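Local coordinates for Aar187cp (Eremothecium gossypii, PDB 3ZIL), which probably helps to regulate the establishment of sister-chromatid cohesion through the cohesin complex, as the fungal Wpl1 protein of the Wap1 family, at residues H38-M43 with Q80-L85; L44-D49 with W69-Q74; N193-A198 with T235-V240; A306-V311 with A346-S351; F326-A331 with T372-T377. One frame throughout, in Å; residues are numbered along the deposited sequence.

Contact 1 of 5, residues H38-M43 with Q80-L85; sequences HRRNNM and QKVTSL
The stem of R40 leaves its helix with CG anti to the backbone N (chi1 -179°) and stays extended through CD, which lays CB and CG against the hydroxyl of T83; T83, in turn, has OG1 set beside its own backbone N and CG2 beside its carbonyl carbon. The hydroxyl therefore faces the arginine stem, with R40 CG 3.5 Å from T83 OG1, while M43 SD lies 3.9 Å from T83 O and 4.2 Å from the methyl, T83 CG2. R40 then bends at chi3 (75°), and just before that bend its CD meets V82 CG1 at 3.9 Å. The contact is one of van der Waals packing, with the polar end of the arginine playing no part in it. T83 carries the largest share, and the backbones come close beside it: R40 CA and T83 CA are 5.8 Å apart. Q80 takes the N-cap position of the second helix, where its O accepts both S84 N and S84 OG from opposite faces of the carbonyl plane, the hydroxyl bond being 2.8 Å from S84 OG to Q80 O. The short helix axes cross at 33°, about 10.0 Å apart. Helix 129-141 packs against both partners, V131 touching R40 and Y135 touching V82, while helices 108-116 and 147-158 lie against S84 of helix 81-93.

Contact 2 of 5, residues L44-D49 with W69-Q74; sequences LRLCLD and WEWCFQ
L46 lays its CD2 methyl against the thiol of C72 and the six-membered part of the W71 indole. The measured separations are 3.8 Å from L46 CD2 to C72 SG and 4.3 Å from L46 CD2 to W71 CZ3, the methyl coming at the indole obliquely. With CG anti to the backbone N (chi1 169°), the leucine projects far enough to bridge two segments whose nearest alpha carbons, L46 CA and C72 CA, are 9.8 Å apart. On the other helix C72 SG sits in the plane of the W71 ring at its edge, and the two residues together form the surface that receives the methyl. W71 is also held at its polar end, where NE1 donates to S29 O. Within 69-74, F73 CE2 lies 3.4 Å above the W69 ring, over its centre. Buried apolar packing of this kind between two consecutive helices, 36-52 and 54-72, is in keeping with the all-helical Wap1 domain, which belongs to the same clan as the TPR repeats.

Contact 3 of 5, residues N193-A198 with T235-V240; sequences NNIVAA and TNHTTV
Van der Waals contact comes first: the I195 CG2 methyl meets the edge of the H237 imidazole, near the ring plane, with I195 CG2 3.8 Å from H237 NE2. The two side chains cross obliquely. Polar groups come second, and they are backbone carbonyls. A197 O lies in the plane of the ring at its edge, 3.8 Å from H237 CE1, while V196 O approaches obliquely and stands 3.5 Å from H237 CE1. H237 is thus bordered by three successive residues of the loop; its CG lies anti to its own carbonyl carbon (chi1 -54°), a setting that sends the ring across to that loop. Were H237 replaced by an alanine, a gap would probably open beside the I195 methyl, and the V196 and A197 carbonyls would lose the ring that borders them. The loop has holds of its own, V196 N being hydrogen-bonded to Y207 OH, and neighbouring N236 donates through ND2 to the backbone of a bound peptide. The contact joins the connection between helices 185-193 and 201-215 to the junction of helices 225-235 and 238-243; I195 also packs on V169 of helix 168-178, and V240 on Y207 and F211 of helix 201-215.

Contact 4 of 5, residues A306-V311 with A346-S351; sequences AVFRSV and ADFLKS
F308 and F348 point past each other in opposite directions, so that the far rim of the one ring meets the side of the other. F308 CE1 comes in at the edge of the F348 ring, in its plane, 3.9 Å from F348 CD2. V311 crosses F348 at about a right angle and sets its CG1 methyl on the far end of the ring, 3.7 Å from F348 CZ and again near the ring plane. The edge of F348 is therefore touched by two residues one turn apart on helix 304-313. F308 CE1 serves a second partner as well, lying 4.1 Å from L349 CB. Both phenylalanines hold CG anti to the backbone N (chi1 163° for F308), which carries the rings into the space between the axes of the two short helical segments, which are 11.5 Å apart at closest approach and cross at 89°. A serine in place of F348 would probably leave the V311 methyl and the F308 rim facing a gap. The four touching side chains are all buried and purely hydrocarbon, and L327 of helix 321-336 packs on F308 and L349; the contact is therefore likely to rest on dispersion and the burial of hydrocarbon surface, with no directional bond between the two segments.

Contact 5 of 5, residues F326-A331 with T372-T377; sequences FLLVYA and TRVLET
Helical segment 326-331 and segment 372-377, at the end of helix 365-375, come closest at A331 and V374, whose CA atoms are 6.9 Å apart; this is apolar helix-helix packing within the all-helical Wap1 domain, between helix 321-336 and the last helix, 365-375. The small A331 permits so near an approach. V374 faces it with both methyls, V374 CG1 and V374 CG2 each standing 4.0 Å from A331 CB, so the valine straddles the alanine. Its chi1 of 113° lies off the staggered positions, which suggests some torsional strain or averaging over rotamers. One turn back, L328 adds its end, with L328 CD1 4.2 Å from V374 CG1. L353 of helix 343-360 touches L328, A331 and V374 alike and so fills in between the two helices. Beyond V374 the chain is tied back by its own bonds: V374 O accepts T377 N at 2.9 Å and also T377 OG1 at 3.2 Å, the hydroxyl lying in the carbonyl plane with a C=O...OG1 angle of 153°.

The five contacts fall into three places along an elongated, all-helical chain. Contacts 1 and 2, with centres about 8 Å apart, share helix 36-52, and R39 joins them through probable hydrogen bonds to W71 O and C72 O; contact 2 opens and closes within the span of contact 1. Contact 3 stands alone near the middle, its centre about 38 Å from that of contact 1. Contacts 4 and 5, about 11 Å apart, alternate along the sequence, interleaving helices 304-313, 321-336, 343-360 and 365-375, with the F308 and Y330 rings stacked between them. Contacts 1 and 4 lie about 64 Å apart, centre to centre, so these contacts act locally, in three successive Wap1-domain regions.

Contact 1 of 5, residues H38-M43 with Q80-L85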
# COMPACT_ATOMS: atom_id res chain seq x y z
N HIS A 38 8.12 14.08 -33.54
CA HIS A 38 8.59 13.05 -34.43
C HIS A 38 9.02 11.86 -33.60
O HIS A 38 8.71 10.71 -33.92
CB HIS A 38 9.75 13.56 -35.29
CG HIS A 38 10.28 12.54 -36.32
ND1 HIS A 38 9.75 12.43 -37.58
CD2 HIS A 38 11.32 11.60 -36.24
CE1 HIS A 38 10.43 11.47 -38.27
NE2 HIS A 38 11.39 10.97 -37.45
N ARG A 39 9.80 12.12 -32.56
CA ARG A 39 10.19 11.06 -31.61
C ARG A 39 8.94 10.33 -31.13
O ARG A 39 8.80 9.07 -31.25
CB ARG A 39 10.99 11.64 -30.44
CG ARG A 39 11.25 10.65 -29.28
CD ARG A 39 12.23 11.25 -28.23
NE ARG A 39 12.20 10.65 -26.89
CZ ARG A 39 12.65 9.46 -26.52
NH1 ARG A 39 13.11 8.55 -27.42
NH2 ARG A 39 12.57 9.12 -25.22
N ARG A 40 8.02 11.13 -30.58
CA ARG A 40 6.75 10.56 -30.09
C ARG A 40 6.05 9.69 -31.16
O ARG A 40 5.46 8.65 -30.81
CB ARG A 40 5.80 11.65 -29.62
CG ARG A 40 4.51 11.07 -29.10
CD ARG A 40 3.53 12.12 -28.65
NE ARG A 40 2.77 12.93 -29.62
CZ ARG A 40 2.55 12.67 -30.88
NH1 ARG A 40 3.04 11.58 -31.43
NH2 ARG A 40 1.81 13.53 -31.60
N ASN A 41 6.10 10.14 -32.41
CA ASN A 41 5.41 9.46 -33.49
C ASN A 41 6.07 8.14 -33.86
O ASN A 41 5.37 7.12 -34.09
CB ASN A 41 5.25 10.39 -34.71
CG ASN A 41 4.12 11.44 -34.49
OD1 ASN A 41 3.52 11.52 -33.41
ND2 ASN A 41 3.87 12.25 -35.46
N ASN A 42 7.41 8.13 -33.89
CA ASN A 42 8.11 6.88 -34.10
C ASN A 42 7.80 5.95 -32.91
O ASN A 42 7.64 4.76 -33.11
CB ASN A 42 9.64 7.06 -34.21
CG ASN A 42 10.05 7.70 -35.56
OD1 ASN A 42 11.17 8.03 -35.77
ND2 ASN A 42 9.12 7.85 -36.44
N MET A 43 7.76 6.49 -31.70
CA MET A 43 7.56 5.56 -30.50
C MET A 43 6.15 4.95 -30.62
O MET A 43 5.91 3.74 -30.31
CB MET A 43 7.79 6.31 -29.16
CG MET A 43 7.67 5.36 -27.91
SD MET A 43 8.07 6.44 -26.47
CE MET A 43 9.81 6.81 -26.66
N GLN A 80 5.24 15.06 -20.28
CA GLN A 80 4.84 14.67 -21.64
C GLN A 80 4.05 13.42 -21.49
O GLN A 80 4.61 12.33 -21.42
CB GLN A 80 6.06 14.50 -22.56
CG GLN A 80 6.77 15.85 -22.75
CD GLN A 80 8.17 15.79 -23.32
OE1 GLN A 80 8.68 14.74 -23.72
NE2 GLN A 80 8.79 16.94 -23.37
N LYS A 81 2.73 13.58 -21.43
CA LYS A 81 1.91 12.45 -20.97
C LYS A 81 1.81 11.32 -21.98
O LYS A 81 1.81 10.15 -21.59
CB LYS A 81 0.53 12.89 -20.56
CG LYS A 81 0.48 13.87 -19.39
CD LYS A 81 0.74 13.06 -18.11
CE LYS A 81 0.74 13.95 -16.91
NZ LYS A 81 1.59 13.27 -15.91
N VAL A 82 1.75 11.64 -23.29
CA VAL A 82 1.50 10.61 -24.27
C VAL A 82 2.78 9.78 -24.44
O VAL A 82 2.74 8.56 -24.42
CB VAL A 82 0.97 11.13 -25.66
CG1 VAL A 82 1.01 9.98 -26.67
CG2 VAL A 82 -0.43 11.70 -25.53
N THR A 83 3.93 10.45 -24.46
CA THR A 83 5.21 9.78 -24.58
C THR A 83 5.41 8.87 -23.36
O THR A 83 5.85 7.73 -23.49
CB THR A 83 6.31 10.82 -24.72
OG1 THR A 83 6.12 11.47 -25.99
CG2 THR A 83 7.68 10.21 -24.71
N SER A 84 5.08 9.40 -22.19
CA SER A 84 5.21 8.66 -20.89
C SER A 84 4.37 7.37 -20.82
O SER A 84 4.82 6.31 -20.33
CB SER A 84 4.82 9.67 -19.81
OG SER A 84 5.91 10.55 -19.62
N LEU A 85 3.15 7.46 -21.34
CA LEU A 85 2.31 6.32 -21.55
C LEU A 85 2.90 5.23 -22.46
O LEU A 85 2.88 4.04 -22.12
CB LEU A 85 0.96 6.73 -22.09
CG LEU A 85 -0.05 5.55 -22.01
CD1 LEU A 85 -0.33 5.09 -20.56
CD2 LEU A 85 -1.37 5.89 -22.73

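Contact 2 of 5, residues L44-D49 with W69-Q74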
# COMPACT_ATOMS: atom_id res chain seq x y z
N LEU A 44 5.20 5.78 -31.03
CA LEU A 44 3.83 5.29 -31.23
C LEU A 44 3.73 4.14 -32.22
O LEU A 44 3.10 3.06 -31.98
CB LEU A 44 2.88 6.44 -31.61
CG LEU A 44 1.41 6.07 -32.00
CD1 LEU A 44 0.81 5.37 -30.76
CD2 LEU A 44 0.57 7.28 -32.40
N ARG A 45 4.38 4.33 -33.35
CA ARG A 45 4.39 3.38 -34.38
C ARG A 45 5.11 2.10 -33.92
O ARG A 45 4.69 0.98 -34.25
CB ARG A 45 5.02 4.05 -35.59
CG ARG A 45 5.39 3.09 -36.71
CD ARG A 45 5.71 3.95 -37.97
NE ARG A 45 5.87 3.06 -39.09
CZ ARG A 45 6.39 3.37 -40.27
NH1 ARG A 45 6.84 4.60 -40.51
NH2 ARG A 45 6.49 2.41 -41.20
N LEU A 46 6.16 2.24 -33.09
CA LEU A 46 6.85 1.07 -32.54
C LEU A 46 5.97 0.22 -31.59
O LEU A 46 5.95 -1.05 -31.69
CB LEU A 46 8.10 1.52 -31.81
CG LEU A 46 8.85 0.51 -30.94
CD1 LEU A 46 9.36 -0.61 -31.83
CD2 LEU A 46 9.94 1.17 -30.03
N CYS A 47 5.27 0.93 -30.69
CA CYS A 47 4.42 0.30 -29.66
C CYS A 47 3.34 -0.45 -30.42
O CYS A 47 3.01 -1.60 -30.11
CB CYS A 47 3.81 1.35 -28.72
SG CYS A 47 5.10 2.11 -27.68
N LEU A 48 2.80 0.21 -31.44
CA LEU A 48 1.64 -0.39 -32.15
C LEU A 48 2.05 -1.68 -32.96
O LEU A 48 1.37 -2.70 -32.89
CB LEU A 48 0.91 0.66 -32.96
CG LEU A 48 -0.50 0.27 -33.46
CD1 LEU A 48 -1.53 -0.06 -32.38
CD2 LEU A 48 -1.01 1.45 -34.26
N ASP A 49 3.21 -1.65 -33.61
CA ASP A 49 3.82 -2.85 -34.19
C ASP A 49 4.04 -3.98 -33.16
O ASP A 49 3.73 -5.17 -33.41
CB ASP A 49 5.14 -2.46 -34.87
CG ASP A 49 4.92 -1.55 -36.08
OD1 ASP A 49 3.77 -1.37 -36.51
OD2 ASP A 49 5.87 -0.99 -36.62
N TRP A 69 15.78 -0.15 -25.80
CA TRP A 69 15.51 0.37 -24.46
C TRP A 69 16.16 1.72 -24.31
O TRP A 69 15.53 2.63 -23.81
CB TRP A 69 16.06 -0.57 -23.39
CG TRP A 69 15.63 -0.25 -21.95
CD1 TRP A 69 16.27 0.58 -21.00
CD2 TRP A 69 14.42 -0.75 -21.27
NE1 TRP A 69 15.56 0.63 -19.81
CE2 TRP A 69 14.45 -0.20 -19.90
CE3 TRP A 69 13.38 -1.62 -21.63
CZ2 TRP A 69 13.48 -0.52 -18.97
CZ3 TRP A 69 12.40 -1.96 -20.68
CH2 TRP A 69 12.45 -1.41 -19.38
N GLU A 70 17.43 1.84 -24.71
CA GLU A 70 18.13 3.14 -24.52
C GLU A 70 17.49 4.21 -25.40
O GLU A 70 17.43 5.39 -25.01
CB GLU A 70 19.64 3.03 -24.78
CG GLU A 70 20.35 2.23 -23.70
CD GLU A 70 21.89 2.17 -23.86
OE1 GLU A 70 22.45 2.61 -24.88
OE2 GLU A 70 22.54 1.66 -22.92
N TRP A 71 17.01 3.80 -26.56
CA TRP A 71 16.27 4.70 -27.43
C TRP A 71 14.96 5.13 -26.79
O TRP A 71 14.73 6.36 -26.67
CB TRP A 71 16.04 4.11 -28.86
CG TRP A 71 15.35 5.11 -29.76
CD1 TRP A 71 15.95 6.09 -30.53
CD2 TRP A 71 13.91 5.32 -29.92
NE1 TRP A 71 15.00 6.84 -31.22
CE2 TRP A 71 13.76 6.41 -30.90
CE3 TRP A 71 12.76 4.66 -29.44
CZ2 TRP A 71 12.51 6.87 -31.30
CZ3 TRP A 71 11.51 5.13 -29.85
CH2 TRP A 71 11.38 6.21 -30.76
N CYS A 72 14.14 4.19 -26.29
CA CYS A 72 12.87 4.59 -25.68
C CYS A 72 13.09 5.48 -24.46
O CYS A 72 12.32 6.40 -24.22
CB CYS A 72 11.97 3.39 -25.27
SG CYS A 72 11.46 2.37 -26.71
N PHE A 73 14.12 5.23 -23.67
CA PHE A 73 14.20 5.90 -22.33
C PHE A 73 15.27 6.92 -22.30
O PHE A 73 15.68 7.33 -21.25
CB PHE A 73 14.31 4.90 -21.17
CG PHE A 73 13.12 4.00 -21.08
CD1 PHE A 73 11.93 4.48 -20.58
CD2 PHE A 73 13.15 2.68 -21.59
CE1 PHE A 73 10.79 3.64 -20.50
CE2 PHE A 73 12.03 1.86 -21.53
CZ PHE A 73 10.83 2.36 -21.01
N GLN A 74 15.71 7.35 -23.47
CA GLN A 74 16.82 8.36 -23.54
C GLN A 74 16.40 9.69 -22.85
O GLN A 74 17.19 10.34 -22.15
CB GLN A 74 17.26 8.62 -25.01
CG GLN A 74 18.61 9.32 -25.06
CD GLN A 74 19.03 9.77 -26.47
OE1 GLN A 74 18.29 9.58 -27.44
NE2 GLN A 74 20.24 10.33 -26.57

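Contact 3 of 5, residues N193-A198 with T235-V240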
# COMPACT_ATOMS: atom_id res chain seq x y z
N ASN A 193 5.48 -0.52 1.18
CA ASN A 193 6.84 -0.90 0.88
C ASN A 193 7.87 0.22 0.81
O ASN A 193 9.03 -0.07 0.68
CB ASN A 193 6.94 -1.84 -0.34
CG ASN A 193 6.21 -3.14 -0.08
OD1 ASN A 193 5.40 -3.59 -0.87
ND2 ASN A 193 6.40 -3.67 1.08
N ASN A 194 7.46 1.49 0.97
CA ASN A 194 8.41 2.56 0.95
C ASN A 194 8.55 3.20 2.35
O ASN A 194 9.12 4.26 2.50
CB ASN A 194 7.99 3.60 -0.09
CG ASN A 194 8.50 3.26 -1.49
OD1 ASN A 194 9.56 3.73 -1.84
ND2 ASN A 194 7.78 2.41 -2.26
N ILE A 195 8.00 2.52 3.36
CA ILE A 195 8.18 2.86 4.75
C ILE A 195 9.41 2.02 5.22
O ILE A 195 9.36 0.80 5.15
CB ILE A 195 6.95 2.44 5.58
CG1 ILE A 195 5.73 3.30 5.19
CG2 ILE A 195 7.23 2.51 7.08
CD1 ILE A 195 4.45 2.80 5.87
N VAL A 196 10.50 2.66 5.68
CA VAL A 196 11.73 1.90 6.10
C VAL A 196 11.64 1.57 7.60
O VAL A 196 10.84 2.20 8.39
CB VAL A 196 13.01 2.69 5.71
CG1 VAL A 196 12.90 3.18 4.26
CG2 VAL A 196 13.23 3.95 6.57
N ALA A 197 12.48 0.66 8.06
CA ALA A 197 12.36 0.22 9.43
C ALA A 197 13.12 1.15 10.40
O ALA A 197 12.86 1.10 11.61
CB ALA A 197 12.93 -1.20 9.52
N ALA A 198 14.06 1.96 9.89
CA ALA A 198 14.92 2.84 10.72
C ALA A 198 14.87 4.22 10.10
O ALA A 198 15.85 4.68 9.53
CB ALA A 198 16.36 2.31 10.78
N THR A 235 2.07 3.46 12.07
CA THR A 235 1.96 3.57 13.50
C THR A 235 2.95 2.71 14.31
O THR A 235 2.95 2.80 15.55
CB THR A 235 0.53 3.41 13.99
OG1 THR A 235 -0.05 2.19 13.50
CG2 THR A 235 -0.32 4.59 13.56
N ASN A 236 3.79 1.90 13.62
CA ASN A 236 4.85 1.14 14.25
C ASN A 236 5.87 2.13 14.80
O ASN A 236 6.56 1.84 15.75
CB ASN A 236 5.57 0.19 13.26
CG ASN A 236 4.75 -1.04 12.88
OD1 ASN A 236 3.83 -1.45 13.61
ND2 ASN A 236 5.14 -1.70 11.78
N HIS A 237 5.98 3.30 14.18
CA HIS A 237 6.90 4.34 14.66
C HIS A 237 6.18 5.23 15.58
O HIS A 237 5.28 5.99 15.17
CB HIS A 237 7.42 5.12 13.45
CG HIS A 237 8.01 4.22 12.42
ND1 HIS A 237 9.24 3.72 12.54
CD2 HIS A 237 7.45 3.63 11.26
CE1 HIS A 237 9.48 2.87 11.54
NE2 HIS A 237 8.37 2.83 10.74
N THR A 238 6.51 5.11 16.87
CA THR A 238 5.72 5.77 17.91
C THR A 238 5.84 7.26 17.79
O THR A 238 4.89 7.97 18.13
CB THR A 238 6.09 5.30 19.34
OG1 THR A 238 7.49 5.41 19.50
CG2 THR A 238 5.75 3.83 19.52
N THR A 239 6.95 7.77 17.25
CA THR A 239 7.01 9.21 17.04
C THR A 239 5.96 9.76 16.02
O THR A 239 5.51 10.90 16.17
CB THR A 239 8.43 9.79 16.83
OG1 THR A 239 8.82 9.64 15.49
CG2 THR A 239 9.43 9.08 17.63
N VAL A 240 5.53 8.93 15.05
CA VAL A 240 4.35 9.23 14.19
C VAL A 240 3.08 9.43 15.00
O VAL A 240 2.27 10.29 14.72
CB VAL A 240 4.08 8.11 13.11
CG1 VAL A 240 2.76 8.34 12.42
CG2 VAL A 240 5.20 8.05 12.04

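Contact 4 of 5, residues A306-V311 with A346-S351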
# COMPACT_ATOMS: atom_id res chain seq x y z
N ALA A 306 -18.94 -4.38 26.86
CA ALA A 306 -20.09 -5.25 26.57
C ALA A 306 -19.63 -6.60 26.09
O ALA A 306 -19.99 -7.65 26.64
CB ALA A 306 -21.01 -4.62 25.52
N VAL A 307 -18.81 -6.58 25.07
CA VAL A 307 -18.34 -7.82 24.44
C VAL A 307 -17.52 -8.69 25.39
O VAL A 307 -17.70 -9.89 25.46
CB VAL A 307 -17.52 -7.47 23.16
CG1 VAL A 307 -17.55 -8.65 22.20
CG2 VAL A 307 -18.04 -6.16 22.53
N PHE A 308 -16.61 -8.08 26.14
CA PHE A 308 -15.80 -8.84 27.07
C PHE A 308 -16.74 -9.53 28.08
O PHE A 308 -16.48 -10.65 28.47
CB PHE A 308 -14.85 -7.91 27.80
CG PHE A 308 -14.27 -8.50 29.03
CD1 PHE A 308 -13.16 -9.32 28.94
CD2 PHE A 308 -14.83 -8.23 30.29
CE1 PHE A 308 -12.59 -9.87 30.09
CE2 PHE A 308 -14.28 -8.77 31.43
CZ PHE A 308 -13.14 -9.60 31.33
N ARG A 309 -17.78 -8.85 28.53
CA ARG A 309 -18.78 -9.44 29.46
C ARG A 309 -19.42 -10.72 28.89
O ARG A 309 -19.44 -11.77 29.54
CB ARG A 309 -19.85 -8.43 29.83
CG ARG A 309 -19.42 -7.42 30.88
CD ARG A 309 -20.60 -6.51 31.25
NE ARG A 309 -20.72 -5.32 30.40
CZ ARG A 309 -20.01 -4.20 30.57
NH1 ARG A 309 -19.10 -4.12 31.55
NH2 ARG A 309 -20.18 -3.16 29.76
N SER A 310 -19.90 -10.61 27.65
CA SER A 310 -20.41 -11.75 26.87
C SER A 310 -19.50 -12.95 26.94
O SER A 310 -19.93 -14.07 27.23
CB SER A 310 -20.51 -11.37 25.40
OG SER A 310 -21.85 -11.31 24.99
N VAL A 311 -18.24 -12.70 26.62
CA VAL A 311 -17.22 -13.75 26.54
C VAL A 311 -16.93 -14.36 27.93
O VAL A 311 -16.70 -15.58 28.07
CB VAL A 311 -15.93 -13.14 25.94
CG1 VAL A 311 -14.74 -14.06 26.12
CG2 VAL A 311 -16.14 -12.75 24.47
N ALA A 346 -11.13 -9.97 36.19
CA ALA A 346 -9.66 -9.75 36.13
C ALA A 346 -8.84 -11.03 35.99
O ALA A 346 -7.91 -11.07 35.20
CB ALA A 346 -9.17 -8.93 37.34
N ASP A 347 -9.18 -12.07 36.76
CA ASP A 347 -8.46 -13.33 36.68
C ASP A 347 -8.67 -14.07 35.35
O ASP A 347 -7.74 -14.74 34.87
CB ASP A 347 -8.82 -14.26 37.86
CG ASP A 347 -7.87 -15.46 37.98
OD1 ASP A 347 -6.65 -15.31 38.27
OD2 ASP A 347 -8.31 -16.56 37.78
N PHE A 348 -9.89 -14.03 34.80
CA PHE A 348 -10.17 -14.62 33.46
C PHE A 348 -9.30 -13.92 32.37
O PHE A 348 -8.69 -14.59 31.50
CB PHE A 348 -11.68 -14.52 33.15
CG PHE A 348 -12.05 -14.74 31.71
CD1 PHE A 348 -12.11 -16.03 31.15
CD2 PHE A 348 -12.36 -13.66 30.90
CE1 PHE A 348 -12.48 -16.23 29.83
CE2 PHE A 348 -12.70 -13.84 29.56
CZ PHE A 348 -12.76 -15.13 29.02
N LEU A 349 -9.23 -12.61 32.46
CA LEU A 349 -8.51 -11.78 31.48
C LEU A 349 -7.00 -12.08 31.59
O LEU A 349 -6.37 -12.45 30.59
CB LEU A 349 -8.85 -10.28 31.71
CG LEU A 349 -8.21 -9.19 30.80
CD1 LEU A 349 -8.43 -9.53 29.32
CD2 LEU A 349 -8.85 -7.85 31.15
N LYS A 350 -6.46 -11.99 32.82
CA LYS A 350 -5.05 -12.20 33.12
C LYS A 350 -4.67 -13.55 32.59
O LYS A 350 -3.67 -13.72 31.90
CB LYS A 350 -4.81 -12.10 34.63
CG LYS A 350 -3.47 -12.59 35.15
CD LYS A 350 -3.25 -12.18 36.62
CE LYS A 350 -2.20 -13.04 37.29
NZ LYS A 350 -2.38 -14.43 36.77
N SER A 351 -5.56 -14.51 32.83
CA SER A 351 -5.32 -15.90 32.48
C SER A 351 -5.39 -16.20 30.97
O SER A 351 -4.63 -16.97 30.45
CB SER A 351 -6.32 -16.73 33.29
OG SER A 351 -6.24 -18.04 32.88

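Contact 5 of 5, residues F326-A331 with T372-T377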
# COMPACT_ATOMS: atom_id res chain seq x y z
N PHE A 326 -8.67 -9.22 20.71
CA PHE A 326 -9.69 -8.32 21.22
C PHE A 326 -9.49 -8.07 22.71
O PHE A 326 -9.67 -6.95 23.19
CB PHE A 326 -11.09 -8.88 20.94
CG PHE A 326 -12.19 -8.04 21.51
CD1 PHE A 326 -12.74 -7.03 20.78
CD2 PHE A 326 -12.65 -8.25 22.81
CE1 PHE A 326 -13.74 -6.23 21.31
CE2 PHE A 326 -13.62 -7.43 23.36
CZ PHE A 326 -14.18 -6.43 22.60
N LEU A 327 -9.17 -9.14 23.44
CA LEU A 327 -9.06 -9.05 24.90
C LEU A 327 -7.83 -8.21 25.30
O LEU A 327 -7.85 -7.49 26.29
CB LEU A 327 -8.89 -10.45 25.48
CG LEU A 327 -10.14 -11.33 25.41
CD1 LEU A 327 -9.92 -12.74 26.01
CD2 LEU A 327 -11.34 -10.69 26.07
N LEU A 328 -6.74 -8.38 24.56
CA LEU A 328 -5.55 -7.58 24.79
C LEU A 328 -5.89 -6.10 24.57
O LEU A 328 -5.49 -5.25 25.39
CB LEU A 328 -4.40 -8.05 23.87
CG LEU A 328 -3.13 -7.20 23.84
CD1 LEU A 328 -2.56 -6.99 25.22
CD2 LEU A 328 -2.09 -7.84 22.91
N VAL A 329 -6.58 -5.79 23.47
CA VAL A 329 -6.84 -4.40 23.17
C VAL A 329 -7.78 -3.87 24.28
O VAL A 329 -7.56 -2.78 24.83
CB VAL A 329 -7.44 -4.20 21.75
CG1 VAL A 329 -8.12 -2.83 21.64
CG2 VAL A 329 -6.38 -4.45 20.64
N TYR A 330 -8.79 -4.66 24.63
CA TYR A 330 -9.67 -4.36 25.77
C TYR A 330 -8.93 -4.08 27.12
O TYR A 330 -9.22 -3.11 27.80
CB TYR A 330 -10.72 -5.47 25.96
CG TYR A 330 -11.60 -5.13 27.14
CD1 TYR A 330 -12.41 -3.98 27.13
CD2 TYR A 330 -11.58 -5.91 28.29
CE1 TYR A 330 -13.17 -3.64 28.24
CE2 TYR A 330 -12.35 -5.59 29.39
CZ TYR A 330 -13.13 -4.45 29.35
OH TYR A 330 -13.88 -4.16 30.46
N ALA A 331 -7.98 -4.90 27.48
CA ALA A 331 -7.20 -4.73 28.73
C ALA A 331 -6.55 -3.35 28.72
O ALA A 331 -6.53 -2.67 29.77
CB ALA A 331 -6.15 -5.81 28.82
N THR A 372 2.81 -8.71 28.05
CA THR A 372 3.59 -8.63 29.28
C THR A 372 3.35 -7.33 30.04
O THR A 372 3.10 -7.34 31.23
CB THR A 372 5.09 -8.72 28.99
OG1 THR A 372 5.43 -10.09 28.81
CG2 THR A 372 5.90 -8.11 30.19
N ARG A 373 3.54 -6.22 29.32
CA ARG A 373 3.32 -4.88 29.82
C ARG A 373 1.96 -4.73 30.52
O ARG A 373 1.91 -4.21 31.65
CB ARG A 373 3.51 -3.85 28.67
CG ARG A 373 3.09 -2.42 28.98
CD ARG A 373 3.75 -1.95 30.27
NE ARG A 373 4.05 -0.53 30.31
CZ ARG A 373 5.13 -0.01 30.90
NH1 ARG A 373 6.03 -0.80 31.47
NH2 ARG A 373 5.32 1.30 30.90
N VAL A 374 0.90 -5.23 29.87
CA VAL A 374 -0.46 -5.13 30.34
C VAL A 374 -0.66 -6.05 31.55
O VAL A 374 -1.32 -5.66 32.50
CB VAL A 374 -1.51 -5.40 29.18
CG1 VAL A 374 -2.28 -6.68 29.42
CG2 VAL A 374 -2.51 -4.26 29.08
N LEU A 375 -0.05 -7.25 31.56
CA LEU A 375 -0.23 -8.16 32.68
C LEU A 375 0.35 -7.58 33.99
O LEU A 375 0.05 -8.07 35.08
CB LEU A 375 0.42 -9.48 32.39
CG LEU A 375 -0.23 -10.36 31.34
CD1 LEU A 375 0.71 -11.54 31.05
CD2 LEU A 375 -1.64 -10.74 31.76
N GLU A 376 1.20 -6.56 33.88
CA GLU A 376 1.75 -5.94 35.08
C GLU A 376 0.70 -5.17 35.84
O GLU A 376 0.88 -4.88 37.00
CB GLU A 376 2.86 -5.00 34.71
CG GLU A 376 4.08 -5.76 34.19
CD GLU A 376 5.16 -4.82 33.77
OE1 GLU A 376 4.89 -3.90 33.00
OE2 GLU A 376 6.29 -5.00 34.20
N THR A 377 -0.41 -4.86 35.18
CA THR A 377 -1.49 -4.16 35.85
C THR A 377 -2.67 -5.10 36.26
O THR A 377 -3.79 -4.64 36.55
CB THR A 377 -1.99 -2.97 35.01
OG1 THR A 377 -2.97 -3.44 34.08
CG2 THR A 377 -0.85 -2.24 34.28